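PDB 1HG4: ultraspiracle from Drosophila melanogaster, which acts as a nuclear hormone receptor and transcription factor, its ligand-binding domain here locked in an inactive conformation with a phospholipid bound. Local coordinates for residues V64-R68 against Q265-P271; I90-A95 against L236-S240. All coordinates share one frame. Residues are numbered along the deposited sequence.

The two contacts share a pattern: each joins a helix from the first part of the ligand-binding domain to one near its C-terminus. Contact 2 is nested inside the chain loop closed by contact 1. Their centres lie about 22 Å apart. Contact 1 joins the end of helix 46-68 to the end of helix 258-266 and its proline-rich tail. It is partly buried, its centre about 16 Å from the chain centre, and is mainly polar, built on charges and carbonyl oxygens. Contact 2 joins helices 78-100 and 225-250 beside the bound lipid. Its centre is about 6 Å from the chain centre. It is largely apolar, with one water-bridged serine.

Contact 1. Residues V64-R68 against Q265-P271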
loop_
_atom_site.group_PDB
_atom_site.type_symbol
_atom_site.label_atom_id
_atom_site.label_comp_id
_atom_site.label_asym_id
_atom_site.label_seq_id
_atom_site.Cartn_x
_atom_site.Cartn_y
_atom_site.Cartn_z
ATOM N N VAL A 64 -9.878 -12.811 -20.816
ATOM C CA VAL A 64 -8.926 -11.757 -21.150
ATOM C C VAL A 64 -9.661 -10.444 -21.431
ATOM O O VAL A 64 -9.257 -9.393 -20.942
ATOM C CB VAL A 64 -8.064 -12.160 -22.378
ATOM C CG1 VAL A 64 -7.233 -10.984 -22.850
ATOM C CG2 VAL A 64 -7.166 -13.327 -22.002
ATOM N N GLU A 65 -10.753 -10.510 -22.195
ATOM C CA GLU A 65 -11.518 -9.307 -22.511
ATOM C C GLU A 65 -12.214 -8.791 -21.266
ATOM O O GLU A 65 -12.437 -7.588 -21.115
ATOM C CB GLU A 65 -12.532 -9.586 -23.612
ATOM C CG GLU A 65 -11.892 -9.938 -24.960
ATOM C CD GLU A 65 -10.804 -8.969 -25.393
ATOM O OE1 GLU A 65 -10.997 -7.737 -25.298
ATOM O OE2 GLU A 65 -9.747 -9.442 -25.839
ATOM N N TYR A 66 -12.547 -9.707 -20.369
ATOM C CA TYR A 66 -13.178 -9.348 -19.098
ATOM C C TYR A 66 -12.215 -8.480 -18.287
ATOM O O TYR A 66 -12.587 -7.391 -17.845
ATOM C CB TYR A 66 -13.524 -10.622 -18.325
ATOM C CG TYR A 66 -13.572 -10.473 -16.826
ATOM C CD1 TYR A 66 -14.589 -9.750 -16.202
ATOM C CD2 TYR A 66 -12.606 -11.085 -16.024
ATOM C CE1 TYR A 66 -14.647 -9.647 -14.800
ATOM C CE2 TYR A 66 -12.652 -10.988 -14.631
ATOM C CZ TYR A 66 -13.671 -10.276 -14.025
ATOM O OH TYR A 66 -13.717 -10.248 -12.651
ATOM N N ALA A 67 -10.985 -8.963 -18.101
ATOM C CA ALA A 67 -9.966 -8.226 -17.354
ATOM C C ALA A 67 -9.657 -6.899 -18.044
ATOM O O ALA A 67 -9.407 -5.889 -17.399
ATOM C CB ALA A 67 -8.692 -9.060 -17.241
ATOM N N ARG A 68 -9.697 -6.903 -19.367
ATOM C CA ARG A 68 -9.410 -5.693 -20.113
ATOM C C ARG A 68 -10.376 -4.552 -19.769
ATOM O O ARG A 68 -9.997 -3.380 -19.800
ATOM C CB ARG A 68 -9.460 -5.986 -21.612
ATOM C CG ARG A 68 -9.483 -4.742 -22.462
ATOM C CD ARG A 68 -8.449 -4.792 -23.540
ATOM N NE ARG A 68 -8.695 -5.824 -24.540
ATOM C CZ ARG A 68 -7.773 -6.199 -25.418
ATOM N NH1 ARG A 68 -6.581 -5.620 -25.392
ATOM N NH2 ARG A 68 -8.026 -7.152 -26.302
ATOM N N GLN A 265 -3.040 -11.506 -26.933
ATOM C CA GLN A 265 -4.418 -11.033 -27.033
ATOM C C GLN A 265 -4.500 -9.626 -26.457
ATOM O O GLN A 265 -5.194 -8.767 -27.001
ATOM C CB GLN A 265 -5.393 -11.952 -26.292
ATOM C CG GLN A 265 -6.855 -11.663 -26.642
ATOM C CD GLN A 265 -7.841 -12.598 -25.969
ATOM O OE1 GLN A 265 -7.574 -13.784 -25.814
ATOM N NE2 GLN A 265 -9.003 -12.072 -25.595
ATOM N N LEU A 266 -3.784 -9.383 -25.360
ATOM C CA LEU A 266 -3.801 -8.062 -24.747
ATOM C C LEU A 266 -3.261 -6.996 -25.690
ATOM O O LEU A 266 -3.848 -5.925 -25.816
ATOM C CB LEU A 266 -3.001 -8.064 -23.435
ATOM C CG LEU A 266 -3.729 -8.713 -22.256
ATOM C CD1 LEU A 266 -2.799 -8.859 -21.072
ATOM C CD2 LEU A 266 -4.945 -7.888 -21.897
ATOM N N GLU A 267 -2.149 -7.295 -26.362
ATOM C CA GLU A 267 -1.532 -6.345 -27.287
ATOM C C GLU A 267 -2.370 -6.147 -28.534
ATOM O O GLU A 267 -2.047 -5.321 -29.383
ATOM C CB GLU A 267 -0.129 -6.810 -27.690
ATOM C CG GLU A 267 0.882 -6.783 -26.558
ATOM C CD GLU A 267 2.254 -7.290 -26.984
ATOM O OE1 GLU A 267 2.339 -8.437 -27.478
ATOM O OE2 GLU A 267 3.251 -6.549 -26.816
ATOM N N ALA A 268 -3.456 -6.895 -28.637
ATOM C CA ALA A 268 -4.326 -6.784 -29.792
ATOM C C ALA A 268 -5.595 -6.044 -29.408
ATOM O O ALA A 268 -5.951 -5.978 -28.232
ATOM C CB ALA A 268 -4.665 -8.165 -30.317
ATOM N N PRO A 269 -6.301 -5.478 -30.398
ATOM C CA PRO A 269 -7.534 -4.751 -30.104
ATOM C C PRO A 269 -8.615 -5.719 -29.666
ATOM O O PRO A 269 -8.505 -6.926 -29.874
ATOM C CB PRO A 269 -7.871 -4.101 -31.441
ATOM C CG PRO A 269 -7.436 -5.144 -32.410
ATOM C CD PRO A 269 -6.079 -5.552 -31.854
ATOM N N PRO A 270 -9.673 -5.206 -29.037
ATOM C CA PRO A 270 -10.738 -6.113 -28.611
ATOM C C PRO A 270 -11.619 -6.506 -29.799
ATOM O O PRO A 270 -11.571 -5.878 -30.853
ATOM C CB PRO A 270 -11.490 -5.288 -27.569
ATOM C CG PRO A 270 -11.300 -3.873 -28.056
ATOM C CD PRO A 270 -9.845 -3.864 -28.447
ATOM N N PRO A 271 -12.411 -7.575 -29.654
ATOM C CA PRO A 271 -13.262 -7.949 -30.782
ATOM C C PRO A 271 -14.384 -6.918 -30.935
ATOM O O PRO A 271 -14.490 -5.990 -30.133
ATOM C CB PRO A 271 -13.775 -9.333 -30.377
ATOM C CG PRO A 271 -13.790 -9.264 -28.881
ATOM C CD PRO A 271 -12.483 -8.581 -28.580
#
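The segment 64-68 is the last turn of helix 46-68. Residues 265-266 end helix 258-266, and the chain then turns at 267 and runs extended through P269, P270 and P271 in a polyproline-like conformation. The CA atoms of V64 and L266 are 7.3 Å apart, and those of E65 and P270 6.9 Å. In the nuclear receptor fold, helix 258-266 corresponds to the C-terminal activation helix. Here it packs against helices 46-68 and 78-100, where L266 also touches L78 and Q81. In related receptors this surface receives coactivators, so the placement is consistent with a receptor locked in an inactive state.

R68 is the centre of the polar network. Its side chain reaches the carbonyls exposed where helix 258-266 ends. R68 NH1 makes weak hydrogen bonds to L266 O (2.8 Å) and A268 O (2.9 Å). R68 NH2 makes longer weak ones to A268 O (3.1 Å) and Q265 O (3.3 Å). E65, one turn earlier, balances the charge: R68 NH2 forms a salt bridge to E65 OE2 at 2.9 Å, and R68 NE bonds to E65 OE1 at 3.1 Å. P270 N lies over one face of the guanidinium. The E65 carboxylate packs on the tail, with E65 CD 3.6 Å from P271 CD. V64 adds an apolar touch, V64 CG1 lying 4.0 Å from L266 CD2. Q265 NE2 also bonds to F61 O, and its hydrogen bond to E65 OE2 is short and nearly straight, at 2.7 Å and 170°.

Contact 2. Residues I90-A95 against L236-S240; sequences IELLIA and LRSIS
L236 lays its side chain over the E91-A95 turn. L236 CD2 is 3.7 Å from I94 CG2 and 3.6 Å from E91 O, and L236 CD1 is 3.9 Å from A95 CB. The L236 chi1 is -135°, between the usual wells. Both segments are helical. Their axes approach to 9.2 Å and the angle between their N-to-C directions is 106°, so contact is confined to a short patch. The closest CA pair is E91 and S240, at 5.5 Å. I94 (m, t) points its CB toward the other helix. I94 CD1 lies 3.7 Å from S240 CA and 4.3 Å from I239 CG2.

This is the steep helix crossing inside the three-layered helical sandwich of a nuclear receptor ligand-binding domain, joining helices 78-100 and 225-250. I185 of helix 175-186 touches both E91 and L236. The I90 side chain comes within about 4 Å of the bound lipid.

Helix 78-100 is kinked here: the N atoms of I90 and E91 have no hydrogen bond to the preceding turn. Water 1 accepts from E91 N at 2.7 Å and hydrogen bonds to S240 OG at 3.1 Å, bridging the two helices. S240 takes chi1 t (170°), which sets S240 OG 3.1 Å from I90 CG2 and 3.2 Å from E91 CG. E91 (m, t) ends against the base of R237, E91 OE1 lying 3.8 Å from R237 CB.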
loop_
_atom_site.group_PDB
_atom_site.type_symbol
_atom_site.label_atom_id
_atom_site.label_comp_id
_atom_site.label_asym_id
_atom_site.label_seq_id
_atom_site.Cartn_x
_atom_site.Cartn_y
_atom_site.Cartn_z
ATOM N N ILE A 90 -7.560 -20.296 -13.804
ATOM C CA ILE A 90 -8.241 -21.511 -13.361
ATOM C C ILE A 90 -9.284 -21.222 -12.275
ATOM O O ILE A 90 -10.396 -21.747 -12.340
ATOM C CB ILE A 90 -7.238 -22.571 -12.831
ATOM C CG1 ILE A 90 -6.288 -22.981 -13.952
ATOM C CG2 ILE A 90 -7.979 -23.803 -12.330
ATOM C CD1 ILE A 90 -5.212 -23.926 -13.510
ATOM N N GLU A 91 -8.944 -20.384 -11.294
ATOM C CA GLU A 91 -9.887 -20.066 -10.232
ATOM C C GLU A 91 -11.109 -19.326 -10.756
ATOM O O GLU A 91 -12.217 -19.490 -10.242
ATOM C CB GLU A 91 -9.218 -19.227 -9.143
ATOM C CG GLU A 91 -8.124 -19.957 -8.386
ATOM C CD GLU A 91 -7.508 -19.100 -7.304
ATOM O OE1 GLU A 91 -8.175 -18.834 -6.281
ATOM O OE2 GLU A 91 -6.354 -18.677 -7.482
ATOM N N LEU A 92 -10.913 -18.498 -11.774
ATOM C CA LEU A 92 -12.027 -17.750 -12.346
ATOM C C LEU A 92 -12.948 -18.702 -13.084
ATOM O O LEU A 92 -14.171 -18.596 -12.958
ATOM C CB LEU A 92 -11.520 -16.654 -13.297
ATOM C CG LEU A 92 -10.776 -15.483 -12.617
ATOM C CD1 LEU A 92 -10.194 -14.554 -13.686
ATOM C CD2 LEU A 92 -11.707 -14.707 -11.690
ATOM N N LEU A 93 -12.374 -19.643 -13.839
ATOM C CA LEU A 93 -13.196 -20.614 -14.572
ATOM C C LEU A 93 -13.980 -21.508 -13.617
ATOM O O LEU A 93 -15.187 -21.677 -13.777
ATOM C CB LEU A 93 -12.347 -21.483 -15.501
ATOM C CG LEU A 93 -11.637 -20.748 -16.638
ATOM C CD1 LEU A 93 -11.107 -21.747 -17.653
ATOM C CD2 LEU A 93 -12.595 -19.810 -17.310
ATOM N N ILE A 94 -13.300 -22.060 -12.616
ATOM C CA ILE A 94 -13.947 -22.939 -11.650
ATOM C C ILE A 94 -15.026 -22.247 -10.835
ATOM O O ILE A 94 -15.991 -22.890 -10.430
ATOM C CB ILE A 94 -12.909 -23.580 -10.706
ATOM C CG1 ILE A 94 -12.022 -24.525 -11.512
ATOM C CG2 ILE A 94 -13.606 -24.348 -9.580
ATOM C CD1 ILE A 94 -10.927 -25.168 -10.694
ATOM N N ALA A 95 -14.874 -20.946 -10.595
ATOM C CA ALA A 95 -15.882 -20.196 -9.842
ATOM C C ALA A 95 -17.154 -20.148 -10.696
ATOM O O ALA A 95 -18.268 -20.255 -10.188
ATOM C CB ALA A 95 -15.390 -18.775 -9.539
ATOM N N LEU A 236 -11.417 -22.614 -3.165
ATOM C CA LEU A 236 -11.361 -22.417 -4.605
ATOM C C LEU A 236 -9.916 -22.584 -5.066
ATOM O O LEU A 236 -9.639 -23.257 -6.063
ATOM C CB LEU A 236 -11.867 -21.023 -4.979
ATOM C CG LEU A 236 -12.829 -20.933 -6.167
ATOM C CD1 LEU A 236 -13.047 -19.461 -6.522
ATOM C CD2 LEU A 236 -12.279 -21.695 -7.362
ATOM N N ARG A 237 -8.990 -21.974 -4.334
ATOM C CA ARG A 237 -7.572 -22.064 -4.683
ATOM C C ARG A 237 -7.048 -23.495 -4.627
ATOM O O ARG A 237 -6.343 -23.944 -5.525
ATOM C CB ARG A 237 -6.726 -21.195 -3.751
ATOM C CG ARG A 237 -5.259 -21.185 -4.152
ATOM C CD ARG A 237 -4.392 -20.349 -3.235
ATOM N NE ARG A 237 -2.985 -20.447 -3.626
ATOM C CZ ARG A 237 -1.967 -19.942 -2.934
ATOM N NH1 ARG A 237 -2.189 -19.291 -1.797
ATOM N NH2 ARG A 237 -0.724 -20.092 -3.376
ATOM N N SER A 238 -7.387 -24.209 -3.562
ATOM C CA SER A 238 -6.943 -25.582 -3.416
ATOM C C SER A 238 -7.426 -26.477 -4.558
ATOM O O SER A 238 -6.653 -27.224 -5.137
ATOM C CB SER A 238 -7.430 -26.147 -2.087
ATOM O OG SER A 238 -6.875 -27.434 -1.875
ATOM N N ILE A 239 -8.713 -26.400 -4.878
ATOM C CA ILE A 239 -9.292 -27.202 -5.955
ATOM C C ILE A 239 -8.644 -26.814 -7.278
ATOM O O ILE A 239 -8.300 -27.659 -8.101
ATOM C CB ILE A 239 -10.821 -26.975 -6.049
ATOM C CG1 ILE A 239 -11.500 -27.479 -4.773
ATOM C CG2 ILE A 239 -11.379 -27.672 -7.272
ATOM C CD1 ILE A 239 -12.977 -27.212 -4.721
ATOM N N SER A 240 -8.478 -25.516 -7.462
ATOM C CA SER A 240 -7.883 -24.960 -8.660
ATOM C C SER A 240 -6.453 -25.481 -8.891
ATOM O O SER A 240 -6.039 -25.719 -10.034
ATOM C CB SER A 240 -7.920 -23.429 -8.550
ATOM O OG SER A 240 -7.158 -22.796 -9.561
HETATM O O HOH W 1 -6.289 -20.136 -10.909
#